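Peptide synthetase, module 7 (Actinoplanes teichomyceticus, PDB 4TX3) probably recruits the cross-linking haem oxygenases to the carrier-bound peptide during teicoplanin-type glycopeptide assembly, through a condensation-like domain of its final synthetase module. Local coordinates at residues B[18-23]-B[182-187]; B[206-211]-B[307-312]; B[226-231]-B[423-428]; B[270-275]-B[457-462]. All coordinates share one frame; numbering follows the deposited sequence.

Interactions 2 and 4 are buried, interaction 1 is partly buried and interaction 3 lies at the surface. Interactions 2, 3 and 4 belong to the C-terminal half of the condensation-like fold, whereas interaction 1 joins the start of the domain to helix 180-191 and touches interaction 2 where R22 NE packs 3.7 Å from P307 CD. Interactions 3 and 4 use the chain just before and well after helix 429-448. Their chemistry differs: a carboxylate at a helix start in 1, a histidine and an arginine bonded to backbone in 2, leucine and proline contacts with a weak water bridge, beside charges paired outside, in 3, and leucine and isoleucine packing with weak arginine bonds in 4.

Interaction 1. Residues B[18-23]-B[182-187]; sequences PLTARQ and DYAIWE
E187 reaches from helix 180-191 to the backbone of A21 and makes the one direct hydrogen bond between the segments. From CB, which points at the 18-23 segment, CG continues anti to the backbone N (chi1 177°) and the rest of the chain stays extended. The carboxyl carbon CD comes to rest 4.0 Å from T20 CB. Of the two oxygens, OE2 accepts from A21 N at 2.8 Å, an N-H...O angle of 160°; the donor arrives on the syn side, 17° out of the carboxylate plane. OE1 lies 3.8 Å from T20 CB and is bridged by a water to R22 N. The acid thus sits at the first turn of helix 21-28, whose N-cap is T20: Q23 N donates to T20 OG1 at 3.1 Å and T20 N to Q23 OE1 at 2.8 Å, the reciprocal pair of a capping box. A negative charge here probably suits the helix start. T20 CG2 packs 3.8 Å from A184 CA and meets the Y183 ring obliquely, near CD2. Further back, P18 O approaches A184 CB to 3.3 Å, while a second water links L19 O and A184 O. Beyond the pair, R22 forms a salt bridge with E343.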
loop_
_atom_site.group_PDB
_atom_site.type_symbol
_atom_site.label_atom_id
_atom_site.label_comp_id
_atom_site.label_asym_id
_atom_site.label_seq_id
_atom_site.Cartn_x
_atom_site.Cartn_y
_atom_site.Cartn_z
ATOM N N PRO B 18 -24.316 -13.463 -13.621
ATOM C CA PRO B 18 -25.217 -12.828 -12.659
ATOM C C PRO B 18 -24.634 -11.554 -12.059
ATOM O O PRO B 18 -23.420 -11.402 -11.979
ATOM C CB PRO B 18 -25.374 -13.896 -11.580
ATOM C CG PRO B 18 -24.081 -14.605 -11.598
ATOM C CD PRO B 18 -23.643 -14.639 -13.044
ATOM N N LEU B 19 -25.517 -10.658 -11.637
ATOM C CA LEU B 19 -25.145 -9.556 -10.765
ATOM C C LEU B 19 -24.842 -10.060 -9.350
ATOM O O LEU B 19 -25.387 -11.085 -8.928
ATOM C CB LEU B 19 -26.272 -8.527 -10.712
ATOM C CG LEU B 19 -26.493 -7.547 -11.864
ATOM C CD1 LEU B 19 -26.918 -8.212 -13.154
ATOM C CD2 LEU B 19 -27.511 -6.470 -11.433
ATOM N N THR B 20 -24.008 -9.343 -8.598
ATOM C CA THR B 20 -23.949 -9.605 -7.159
ATOM C C THR B 20 -25.199 -9.029 -6.519
ATOM O O THR B 20 -25.927 -8.262 -7.152
ATOM C CB THR B 20 -22.730 -8.984 -6.463
ATOM O OG1 THR B 20 -22.813 -7.553 -6.550
ATOM C CG2 THR B 20 -21.413 -9.495 -7.058
ATOM N N ALA B 21 -25.434 -9.389 -5.261
ATOM C CA ALA B 21 -26.560 -8.849 -4.509
ATOM C C ALA B 21 -26.458 -7.331 -4.383
ATOM O O ALA B 21 -27.457 -6.634 -4.501
ATOM C CB ALA B 21 -26.648 -9.507 -3.125
ATOM N N ARG B 22 -25.245 -6.820 -4.168
ATOM C CA ARG B 22 -25.035 -5.376 -4.075
ATOM C C ARG B 22 -25.381 -4.679 -5.396
ATOM O O ARG B 22 -26.030 -3.633 -5.389
ATOM C CB ARG B 22 -23.593 -5.064 -3.664
ATOM C CG ARG B 22 -23.322 -3.587 -3.320
ATOM C CD ARG B 22 -22.329 -3.438 -2.172
ATOM N NE ARG B 22 -22.561 -4.490 -1.189
ATOM C CZ ARG B 22 -21.709 -5.479 -0.936
ATOM N NH1 ARG B 22 -20.535 -5.527 -1.558
ATOM N NH2 ARG B 22 -22.027 -6.414 -0.050
ATOM N N GLN B 23 -24.971 -5.265 -6.522
ATOM C CA GLN B 23 -25.275 -4.698 -7.844
ATOM C C GLN B 23 -26.784 -4.669 -8.152
ATOM O O GLN B 23 -27.317 -3.667 -8.654
ATOM C CB GLN B 23 -24.564 -5.491 -8.943
ATOM C CG GLN B 23 -23.050 -5.372 -8.969
ATOM C CD GLN B 23 -22.435 -6.231 -10.072
ATOM O OE1 GLN B 23 -22.722 -7.423 -10.174
ATOM N NE2 GLN B 23 -21.600 -5.620 -10.911
ATOM N N ASP B 182 -16.069 -13.352 -12.072
ATOM C CA ASP B 182 -15.621 -14.504 -11.291
ATOM C C ASP B 182 -16.050 -14.372 -9.811
ATOM O O ASP B 182 -16.434 -15.352 -9.178
ATOM C CB ASP B 182 -14.100 -14.664 -11.398
ATOM C CG ASP B 182 -13.608 -14.792 -12.855
ATOM O OD1 ASP B 182 -14.217 -15.543 -13.650
ATOM O OD2 ASP B 182 -12.602 -14.133 -13.206
ATOM N N TYR B 183 -15.972 -13.159 -9.269
ATOM C CA TYR B 183 -16.476 -12.867 -7.926
ATOM C C TYR B 183 -17.999 -13.054 -7.854
ATOM O O TYR B 183 -18.508 -13.683 -6.923
ATOM C CB TYR B 183 -16.094 -11.439 -7.503
ATOM C CG TYR B 183 -16.531 -11.086 -6.107
ATOM C CD1 TYR B 183 -15.850 -11.583 -4.998
ATOM C CD2 TYR B 183 -17.635 -10.267 -5.889
ATOM C CE1 TYR B 183 -16.266 -11.270 -3.694
ATOM C CE2 TYR B 183 -18.064 -9.953 -4.599
ATOM C CZ TYR B 183 -17.374 -10.449 -3.504
ATOM O OH TYR B 183 -17.802 -10.138 -2.221
ATOM N N ALA B 184 -18.716 -12.515 -8.841
ATOM C CA ALA B 184 -20.176 -12.618 -8.889
ATOM C C ALA B 184 -20.659 -14.071 -8.913
ATOM O O ALA B 184 -21.646 -14.419 -8.255
ATOM C CB ALA B 184 -20.723 -11.867 -10.102
ATOM N N ILE B 185 -19.960 -14.910 -9.669
ATOM C CA ILE B 185 -20.346 -16.308 -9.800
ATOM C C ILE B 185 -20.032 -17.060 -8.520
ATOM O O ILE B 185 -20.737 -17.997 -8.150
ATOM C CB ILE B 185 -19.646 -16.975 -10.995
ATOM C CG1 ILE B 185 -20.234 -16.443 -12.303
ATOM C CG2 ILE B 185 -19.793 -18.496 -10.937
ATOM C CD1 ILE B 185 -19.376 -16.718 -13.510
ATOM N N TRP B 186 -18.979 -16.627 -7.841
ATOM C CA TRP B 186 -18.620 -17.166 -6.542
ATOM C C TRP B 186 -19.699 -16.891 -5.495
ATOM O O TRP B 186 -20.114 -17.806 -4.771
ATOM C CB TRP B 186 -17.298 -16.564 -6.087
ATOM C CG TRP B 186 -16.831 -17.008 -4.751
ATOM C CD1 TRP B 186 -16.407 -18.249 -4.410
ATOM C CD2 TRP B 186 -16.687 -16.198 -3.581
ATOM N NE1 TRP B 186 -16.011 -18.274 -3.097
ATOM C CE2 TRP B 186 -16.172 -17.029 -2.563
ATOM C CE3 TRP B 186 -16.943 -14.851 -3.296
ATOM C CZ2 TRP B 186 -15.915 -16.563 -1.280
ATOM C CZ3 TRP B 186 -16.679 -14.386 -2.017
ATOM C CH2 TRP B 186 -16.172 -15.241 -1.024
ATOM N N GLU B 187 -20.133 -15.628 -5.410
ATOM C CA GLU B 187 -21.205 -15.243 -4.490
ATOM C C GLU B 187 -22.485 -16.022 -4.792
ATOM O O GLU B 187 -23.175 -16.478 -3.880
ATOM C CB GLU B 187 -21.498 -13.736 -4.545
ATOM C CG GLU B 187 -22.664 -13.348 -3.628
ATOM C CD GLU B 187 -23.054 -11.887 -3.703
ATOM O OE1 GLU B 187 -22.190 -11.039 -3.367
ATOM O OE2 GLU B 187 -24.221 -11.586 -4.094
HETATM O O HOH W 1 -24.223 -13.353 -7.680
HETATM O O HOH W 2 -22.912 -8.624 -3.100
#

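Interaction 2. Residues B[206-211]-B[307-312]; sequences TFWRNH and PFPVRT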
loop_
_atom_site.group_PDB
_atom_site.type_symbol
_atom_site.label_atom_id
_atom_site.label_comp_id
_atom_site.label_asym_id
_atom_site.label_seq_id
_atom_site.Cartn_x
_atom_site.Cartn_y
_atom_site.Cartn_z
ATOM N N THR B 206 -29.390 -17.694 9.617
ATOM C CA THR B 206 -29.959 -17.912 10.934
ATOM C C THR B 206 -29.432 -16.888 11.927
ATOM O O THR B 206 -30.197 -16.324 12.723
ATOM C CB THR B 206 -29.653 -19.338 11.417
ATOM O OG1 THR B 206 -30.370 -20.260 10.590
ATOM C CG2 THR B 206 -30.035 -19.537 12.880
ATOM N N PHE B 207 -28.129 -16.629 11.864
ATOM C CA PHE B 207 -27.540 -15.604 12.711
ATOM C C PHE B 207 -28.216 -14.238 12.567
ATOM O O PHE B 207 -28.557 -13.608 13.563
ATOM C CB PHE B 207 -26.050 -15.419 12.432
ATOM C CG PHE B 207 -25.473 -14.251 13.167
ATOM C CD1 PHE B 207 -25.115 -14.376 14.491
ATOM C CD2 PHE B 207 -25.353 -13.011 12.554
ATOM C CE1 PHE B 207 -24.633 -13.295 15.188
ATOM C CE2 PHE B 207 -24.864 -11.927 13.250
ATOM C CZ PHE B 207 -24.500 -12.067 14.567
ATOM N N TRP B 208 -28.389 -13.768 11.341
ATOM C CA TRP B 208 -28.871 -12.411 11.155
ATOM C C TRP B 208 -30.354 -12.276 11.447
ATOM O O TRP B 208 -30.778 -11.252 12.000
ATOM C CB TRP B 208 -28.559 -11.907 9.735
ATOM C CG TRP B 208 -27.108 -11.580 9.586
ATOM C CD1 TRP B 208 -26.168 -12.298 8.904
ATOM C CD2 TRP B 208 -26.414 -10.478 10.183
ATOM N NE1 TRP B 208 -24.935 -11.703 9.026
ATOM C CE2 TRP B 208 -25.057 -10.584 9.801
ATOM C CE3 TRP B 208 -26.809 -9.410 10.991
ATOM C CZ2 TRP B 208 -24.092 -9.662 10.203
ATOM C CZ3 TRP B 208 -25.845 -8.491 11.395
ATOM C CH2 TRP B 208 -24.506 -8.624 11.000
ATOM N N ARG B 209 -31.146 -13.280 11.076
ATOM C CA ARG B 209 -32.578 -13.250 11.373
ATOM C C ARG B 209 -32.755 -13.173 12.880
ATOM O O ARG B 209 -33.656 -12.493 13.371
ATOM C CB ARG B 209 -33.305 -14.484 10.818
ATOM C CG ARG B 209 -33.479 -14.509 9.306
ATOM C CD ARG B 209 -34.014 -15.866 8.834
ATOM N NE ARG B 209 -35.214 -16.239 9.580
ATOM C CZ ARG B 209 -36.457 -15.977 9.179
ATOM N NH1 ARG B 209 -36.669 -15.362 8.020
ATOM N NH2 ARG B 209 -37.488 -16.342 9.930
ATOM N N ASN B 210 -31.872 -13.867 13.601
ATOM C CA ASN B 210 -31.888 -13.887 15.057
ATOM C C ASN B 210 -31.359 -12.582 15.656
ATOM O O ASN B 210 -32.025 -11.962 16.489
ATOM C CB ASN B 210 -31.075 -15.077 15.585
ATOM C CG ASN B 210 -31.796 -16.428 15.397
ATOM O OD1 ASN B 210 -33.013 -16.474 15.216
ATOM N ND2 ASN B 210 -31.037 -17.526 15.463
ATOM N N HIS B 211 -30.171 -12.159 15.224
ATOM C CA HIS B 211 -29.574 -10.918 15.708
ATOM C C HIS B 211 -30.505 -9.718 15.451
ATOM O O HIS B 211 -30.676 -8.877 16.321
ATOM C CB HIS B 211 -28.205 -10.708 15.043
ATOM C CG HIS B 211 -27.470 -9.480 15.492
ATOM N ND1 HIS B 211 -26.780 -9.416 16.686
ATOM C CD2 HIS B 211 -27.295 -8.273 14.895
ATOM C CE1 HIS B 211 -26.223 -8.221 16.811
ATOM N NE2 HIS B 211 -26.515 -7.512 15.734
ATOM N N PRO B 307 -21.654 -3.335 3.514
ATOM C CA PRO B 307 -22.384 -2.839 4.686
ATOM C C PRO B 307 -22.409 -3.893 5.780
ATOM O O PRO B 307 -22.404 -5.089 5.500
ATOM C CB PRO B 307 -23.790 -2.566 4.149
ATOM C CG PRO B 307 -23.604 -2.391 2.674
ATOM C CD PRO B 307 -22.493 -3.339 2.306
ATOM N N PHE B 308 -22.419 -3.430 7.020
ATOM C CA PHE B 308 -22.226 -4.267 8.190
ATOM C C PHE B 308 -22.945 -3.593 9.373
ATOM O O PHE B 308 -22.425 -2.642 9.977
ATOM C CB PHE B 308 -20.728 -4.451 8.464
ATOM C CG PHE B 308 -20.420 -5.160 9.757
ATOM C CD1 PHE B 308 -20.972 -6.408 10.030
ATOM C CD2 PHE B 308 -19.576 -4.578 10.701
ATOM C CE1 PHE B 308 -20.693 -7.074 11.226
ATOM C CE2 PHE B 308 -19.290 -5.227 11.905
ATOM C CZ PHE B 308 -19.856 -6.482 12.170
ATOM N N PRO B 309 -24.166 -4.062 9.675
ATOM C CA PRO B 309 -25.029 -3.502 10.717
ATOM C C PRO B 309 -24.799 -4.174 12.051
ATOM O O PRO B 309 -24.745 -5.395 12.102
ATOM C CB PRO B 309 -26.428 -3.809 10.198
ATOM C CG PRO B 309 -26.237 -5.119 9.495
ATOM C CD PRO B 309 -24.876 -5.061 8.865
ATOM N N VAL B 310 -24.660 -3.393 13.114
ATOM C CA VAL B 310 -24.504 -3.964 14.442
ATOM C C VAL B 310 -25.575 -3.408 15.359
ATOM O O VAL B 310 -25.763 -2.193 15.474
ATOM C CB VAL B 310 -23.098 -3.710 15.016
ATOM C CG1 VAL B 310 -23.035 -4.137 16.479
ATOM C CG2 VAL B 310 -22.059 -4.478 14.185
ATOM N N ARG B 311 -26.316 -4.320 15.972
ATOM C CA ARG B 311 -27.408 -3.942 16.836
ATOM C C ARG B 311 -26.878 -3.816 18.249
ATOM O O ARG B 311 -26.136 -4.679 18.720
ATOM C CB ARG B 311 -28.532 -4.969 16.758
ATOM C CG ARG B 311 -29.759 -4.622 17.551
ATOM C CD ARG B 311 -30.726 -5.789 17.509
ATOM N NE ARG B 311 -32.020 -5.449 18.078
ATOM C CZ ARG B 311 -33.120 -6.166 17.893
ATOM N NH1 ARG B 311 -33.073 -7.265 17.151
ATOM N NH2 ARG B 311 -34.267 -5.782 18.436
ATOM N N THR B 312 -27.243 -2.739 18.930
ATOM C CA THR B 312 -26.736 -2.544 20.275
ATOM C C THR B 312 -27.897 -2.305 21.217
ATOM O O THR B 312 -28.833 -1.598 20.877
ATOM C CB THR B 312 -25.722 -1.375 20.322
ATOM O OG1 THR B 312 -24.568 -1.735 19.545
ATOM C CG2 THR B 312 -25.273 -1.107 21.741
#
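H211 and R311 both hold CG anti to the backbone N (chi1 -178° and -176°); beyond CG the imidazole reaches the strand and the extended arginine the helix end. The two side chains run antiparallel to one another, with ring and guanidinium planes nearly perpendicular. R311 N donates to H211 NE2 at 3.2 Å, the N-H lying a little out of the ring plane; acceptance at NE2 is consistent with a neutral ring protonated at ND1. R311 CB rests 3.4 Å from that same nitrogen. The arginine chain, extended from CG to NE, then delivers NH1 to H211 O at 3.0 Å. This oxygen lies near the guanidinium plane but is met by a donor tilted from the carbonyl plane. NH1 also reaches A213 O, and NH2 pairs with D281 on the neighbouring strand 281-288. Strand 306-313 pairs antiparallel with 281-288 in the C-terminal lobe, and helix 200-211 packs across it; the axes of segments 206-211 and 307-312 approach to 10.4 Å at 42°. One turn earlier, W208 turns its ring edge to the strand: CZ3 lies 3.4 Å from P309 O and 3.9 Å from P309 CG, and CH2 lies 4.1 Å from F308 CE1. F207 CE2 sits over the centre of one indole face, 3.6 Å above it, while W208 NE1 donates to H337 O.

Interaction 3. Residues B[226-231]-B[423-428]; sequences ARPAIP and AADLFD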
loop_
_atom_site.group_PDB
_atom_site.type_symbol
_atom_site.label_atom_id
_atom_site.label_comp_id
_atom_site.label_asym_id
_atom_site.label_seq_id
_atom_site.Cartn_x
_atom_site.Cartn_y
_atom_site.Cartn_z
ATOM N N ALA B 226 -40.507 15.833 7.197
ATOM C CA ALA B 226 -40.924 14.447 7.083
ATOM C C ALA B 226 -40.188 13.779 5.921
ATOM O O ALA B 226 -39.782 14.450 4.969
ATOM C CB ALA B 226 -42.429 14.352 6.894
ATOM N N ARG B 227 -40.012 12.462 6.018
ATOM C CA ARG B 227 -39.384 11.686 4.966
ATOM C C ARG B 227 -40.306 11.653 3.761
ATOM O O ARG B 227 -41.438 11.201 3.876
ATOM C CB ARG B 227 -39.073 10.270 5.453
ATOM C CG ARG B 227 -38.151 9.475 4.548
ATOM C CD ARG B 227 -38.020 8.025 5.020
ATOM N NE ARG B 227 -37.517 7.957 6.382
ATOM C CZ ARG B 227 -36.233 8.062 6.701
ATOM N NH1 ARG B 227 -35.316 8.237 5.747
ATOM N NH2 ARG B 227 -35.865 7.999 7.973
ATOM N N PRO B 228 -39.834 12.172 2.612
ATOM C CA PRO B 228 -40.568 12.125 1.346
ATOM C C PRO B 228 -40.622 10.715 0.786
ATOM O O PRO B 228 -39.765 9.905 1.122
ATOM C CB PRO B 228 -39.750 13.036 0.434
ATOM C CG PRO B 228 -38.398 12.987 0.980
ATOM C CD PRO B 228 -38.571 12.918 2.469
ATOM N N ALA B 229 -41.606 10.428 -0.059
ATOM C CA ALA B 229 -41.702 9.110 -0.684
ATOM C C ALA B 229 -40.483 8.813 -1.555
ATOM O O ALA B 229 -39.916 7.720 -1.501
ATOM C CB ALA B 229 -42.972 9.008 -1.505
ATOM N N ILE B 230 -40.081 9.799 -2.351
ATOM C CA ILE B 230 -38.917 9.657 -3.223
ATOM C C ILE B 230 -37.770 10.550 -2.789
ATOM O O ILE B 230 -37.922 11.767 -2.715
ATOM C CB ILE B 230 -39.257 10.002 -4.662
ATOM C CG1 ILE B 230 -40.418 9.143 -5.154
ATOM C CG2 ILE B 230 -38.034 9.838 -5.535
ATOM C CD1 ILE B 230 -40.869 9.530 -6.533
ATOM N N PRO B 231 -36.605 9.949 -2.520
ATOM C CA PRO B 231 -35.479 10.714 -1.981
ATOM C C PRO B 231 -34.792 11.561 -3.041
ATOM O O PRO B 231 -34.738 11.173 -4.204
ATOM C CB PRO B 231 -34.542 9.622 -1.469
ATOM C CG PRO B 231 -34.793 8.479 -2.398
ATOM C CD PRO B 231 -36.259 8.532 -2.738
ATOM N N ALA B 423 -28.613 13.834 5.248
ATOM C CA ALA B 423 -29.601 13.914 4.188
ATOM C C ALA B 423 -30.297 15.266 4.282
ATOM O O ALA B 423 -31.076 15.506 5.205
ATOM C CB ALA B 423 -30.596 12.767 4.296
ATOM N N ALA B 424 -30.013 16.151 3.332
ATOM C CA ALA B 424 -30.518 17.525 3.425
ATOM C C ALA B 424 -32.050 17.580 3.356
ATOM O O ALA B 424 -32.659 18.538 3.815
ATOM C CB ALA B 424 -29.897 18.394 2.341
ATOM N N ASP B 425 -32.658 16.534 2.805
ATOM C CA ASP B 425 -34.109 16.397 2.769
ATOM C C ASP B 425 -34.718 16.388 4.163
ATOM O O ASP B 425 -35.853 16.827 4.358
ATOM C CB ASP B 425 -34.509 15.100 2.060
ATOM C CG ASP B 425 -34.599 15.249 0.558
ATOM O OD1 ASP B 425 -34.184 16.304 0.032
ATOM O OD2 ASP B 425 -35.085 14.305 -0.095
ATOM N N LEU B 426 -33.958 15.858 5.118
ATOM C CA LEU B 426 -34.453 15.585 6.458
ATOM C C LEU B 426 -33.899 16.552 7.485
ATOM O O LEU B 426 -34.557 16.844 8.482
ATOM C CB LEU B 426 -34.095 14.157 6.881
ATOM C CG LEU B 426 -34.539 12.991 5.997
ATOM C CD1 LEU B 426 -34.020 11.671 6.561
ATOM C CD2 LEU B 426 -36.046 12.953 5.845
ATOM N N PHE B 427 -32.686 17.039 7.250
ATOM C CA PHE B 427 -31.991 17.862 8.237
ATOM C C PHE B 427 -31.507 19.200 7.691
ATOM O O PHE B 427 -31.022 19.291 6.567
ATOM C CB PHE B 427 -30.776 17.121 8.806
ATOM C CG PHE B 427 -31.097 15.793 9.438
ATOM C CD1 PHE B 427 -31.674 15.728 10.704
ATOM C CD2 PHE B 427 -30.786 14.607 8.779
ATOM C CE1 PHE B 427 -31.948 14.503 11.298
ATOM C CE2 PHE B 427 -31.060 13.378 9.363
ATOM C CZ PHE B 427 -31.642 13.324 10.625
ATOM N N ASP B 428 -31.620 20.226 8.525
ATOM C CA ASP B 428 -30.961 21.500 8.313
ATOM C C ASP B 428 -29.529 21.453 8.830
ATOM O O ASP B 428 -29.215 20.639 9.705
ATOM C CB ASP B 428 -31.728 22.614 9.020
ATOM C CG ASP B 428 -32.971 22.986 8.295
ATOM O OD1 ASP B 428 -32.925 22.966 7.052
ATOM O OD2 ASP B 428 -33.998 23.286 8.943
HETATM O O HOH W 3 -37.383 14.469 -2.678
#
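The guanidinium of R227 is met obliquely by L426 CD1, with NH1 3.8 Å from that methyl; within 423-428, L426 CB lies 3.8 Å above one face of the F427 ring, offset toward its rim. R227 is itself held by E218 at NE, D398 at NH2 and S356 O at NH1, which fixes the plane that the methyl meets. The second methyl of L426, CD2, packs against backbone, 3.7 Å from R227 CA, and 4.2 Å from P228 CD. The leucine's CG lies anti to the carbonyl carbon (chi1 -56°), on the backbone N side, and the methyls it carries meet R227. D425 supplies the polar side of the contact. Its OD2 lies 3.7 Å from P228 CG, and a water joins it to I230 O, at 2.8 Å from the carbonyl but only weakly from the acid. OD1 is engaged by S232 OG and R234 NH2. No direct hydrogen bond links the two segments. A423 O accepts from both L426 N (2.9 Å) and F427 N, so that the 423-428 chain turns tightly after its strand. The arrangement is that of loops meeting at the ends of neighbouring antiparallel strands, here 235-242 and 413-423 in the sheet of the C-terminal lobe, close to the N-terminal lobe where P231 O accepts a hydrogen bond from T36 OG1.

Interaction 4. Residues B[270-275]-B[457-462]; sequences AMLLTR and LDILLD
Helix 261-278, one of the helices of the C-terminal lobe, meets the tail that follows helix 429-448 through M271, L272 and R275. L457 brings CD1 to 3.8 Å from M271 CB, and I459 sets CG2 4.3 Å from L272 CD1. R275 bends at chi2 (67°), which swings CD round on its way to the tail. NE and NH2 then share L457 O at 3.4 and 3.3 Å, two weak bonds with N-H...O angles of 131°. I459 CG1 takes the crowded position between backbone N and carbonyl carbon, and CD1 packs on one guanidinium face, 3.5 Å from NH1. The tail is shaped by D458, whose OD1 accepts from L460 N at 3.1 Å from above the carboxylate plane, an Asx turn; its OD2 pairs with R441 of helix 429-448. L457 and I459 thus pack the tail onto helix 261-278, the weak R275 bonds adding to this, while I459 O accepts from R438 of helix 429-448: an irregular C-terminal segment laid across two helices of the lobe.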
loop_
_atom_site.group_PDB
_atom_site.type_symbol
_atom_site.label_atom_id
_atom_site.label_comp_id
_atom_site.label_asym_id
_atom_site.label_seq_id
_atom_site.Cartn_x
_atom_site.Cartn_y
_atom_site.Cartn_z
ATOM N N ALA B 270 -23.800 5.642 20.059
ATOM C CA ALA B 270 -25.014 4.939 20.455
ATOM C C ALA B 270 -25.592 5.584 21.722
ATOM O O ALA B 270 -26.811 5.725 21.856
ATOM C CB ALA B 270 -24.742 3.432 20.673
ATOM N N MET B 271 -24.723 5.982 22.650
ATOM C CA MET B 271 -25.187 6.659 23.858
ATOM C C MET B 271 -25.792 8.007 23.495
ATOM O O MET B 271 -26.767 8.453 24.113
ATOM C CB MET B 271 -24.051 6.861 24.859
ATOM C CG MET B 271 -23.615 5.595 25.547
ATOM S SD MET B 271 -22.067 5.865 26.429
ATOM C CE MET B 271 -22.636 6.135 28.116
ATOM N N LEU B 272 -25.215 8.656 22.491
ATOM C CA LEU B 272 -25.705 9.960 22.079
ATOM C C LEU B 272 -27.091 9.837 21.485
ATOM O O LEU B 272 -27.963 10.657 21.764
ATOM C CB LEU B 272 -24.753 10.614 21.085
ATOM C CG LEU B 272 -25.163 11.973 20.514
ATOM C CD1 LEU B 272 -25.361 13.027 21.608
ATOM C CD2 LEU B 272 -24.143 12.437 19.507
ATOM N N LEU B 273 -27.304 8.809 20.673
ATOM C CA LEU B 273 -28.596 8.652 20.006
ATOM C C LEU B 273 -29.684 8.294 21.025
ATOM O O LEU B 273 -30.802 8.780 20.927
ATOM C CB LEU B 273 -28.511 7.602 18.895
ATOM C CG LEU B 273 -27.654 8.005 17.687
ATOM C CD1 LEU B 273 -27.339 6.806 16.825
ATOM C CD2 LEU B 273 -28.355 9.070 16.862
ATOM N N THR B 274 -29.357 7.456 22.006
ATOM C CA THR B 274 -30.304 7.165 23.070
ATOM C C THR B 274 -30.666 8.466 23.781
ATOM O O THR B 274 -31.824 8.733 24.048
ATOM C CB THR B 274 -29.743 6.149 24.089
ATOM O OG1 THR B 274 -29.601 4.866 23.465
ATOM C CG2 THR B 274 -30.689 6.012 25.268
ATOM N N ARG B 275 -29.658 9.282 24.048
ATOM C CA ARG B 275 -29.826 10.583 24.676
ATOM C C ARG B 275 -30.601 11.565 23.785
ATOM O O ARG B 275 -31.255 12.466 24.272
ATOM C CB ARG B 275 -28.441 11.132 25.021
ATOM C CG ARG B 275 -28.444 12.289 25.969
ATOM C CD ARG B 275 -28.917 11.902 27.365
ATOM N NE ARG B 275 -28.706 13.026 28.278
ATOM C CZ ARG B 275 -29.431 14.147 28.278
ATOM N NH1 ARG B 275 -30.445 14.321 27.431
ATOM N NH2 ARG B 275 -29.149 15.107 29.140
ATOM N N LEU B 457 -24.888 12.145 30.745
ATOM C CA LEU B 457 -24.194 12.812 29.647
ATOM C C LEU B 457 -24.698 14.247 29.515
ATOM O O LEU B 457 -25.903 14.491 29.426
ATOM C CB LEU B 457 -24.383 12.062 28.326
ATOM C CG LEU B 457 -23.767 10.663 28.199
ATOM C CD1 LEU B 457 -23.995 10.091 26.808
ATOM C CD2 LEU B 457 -22.279 10.627 28.556
ATOM N N ASP B 458 -23.770 15.196 29.524
ATOM C CA ASP B 458 -24.103 16.593 29.312
ATOM C C ASP B 458 -24.082 16.917 27.817
ATOM O O ASP B 458 -23.056 16.794 27.159
ATOM C CB ASP B 458 -23.132 17.490 30.075
ATOM C CG ASP B 458 -23.446 18.976 29.904
ATOM O OD1 ASP B 458 -24.619 19.319 29.630
ATOM O OD2 ASP B 458 -22.512 19.801 30.035
ATOM N N ILE B 459 -25.223 17.315 27.282
ATOM C CA ILE B 459 -25.315 17.668 25.876
ATOM C C ILE B 459 -25.713 19.128 25.703
ATOM O O ILE B 459 -26.137 19.541 24.618
ATOM C CB ILE B 459 -26.340 16.802 25.142
ATOM C CG1 ILE B 459 -27.728 17.059 25.729
ATOM C CG2 ILE B 459 -25.953 15.345 25.226
ATOM C CD1 ILE B 459 -28.826 16.356 25.034
ATOM N N LEU B 460 -25.612 19.901 26.777
ATOM C CA LEU B 460 -25.871 21.324 26.686
ATOM C C LEU B 460 -24.814 21.943 25.791
ATOM O O LEU B 460 -23.623 21.704 25.991
ATOM C CB LEU B 460 -25.862 21.979 28.067
ATOM C CG LEU B 460 -26.173 23.475 28.016
ATOM C CD1 LEU B 460 -27.633 23.688 27.638
ATOM C CD2 LEU B 460 -25.833 24.155 29.332
ATOM N N LEU B 461 -25.242 22.707 24.792
ATOM C CA LEU B 461 -24.303 23.382 23.901
ATOM C C LEU B 461 -24.303 24.896 24.116
ATOM O O LEU B 461 -25.372 25.529 24.153
ATOM C CB LEU B 461 -24.626 23.075 22.434
ATOM C CG LEU B 461 -24.324 21.701 21.850
ATOM C CD1 LEU B 461 -24.943 21.596 20.459
ATOM C CD2 LEU B 461 -22.821 21.423 21.826
ATOM N N ASP B 462 -23.100 25.461 24.251
ATOM C CA ASP B 462 -22.880 26.913 24.309
ATOM C C ASP B 462 -23.267 27.582 22.980
ATOM O O ASP B 462 -23.310 26.924 21.936
ATOM C CB ASP B 462 -21.413 27.216 24.635
ATOM C CG ASP B 462 -20.437 26.272 23.906
ATOM O OD1 ASP B 462 -20.802 25.089 23.693
ATOM O OD2 ASP B 462 -19.321 26.712 23.524
#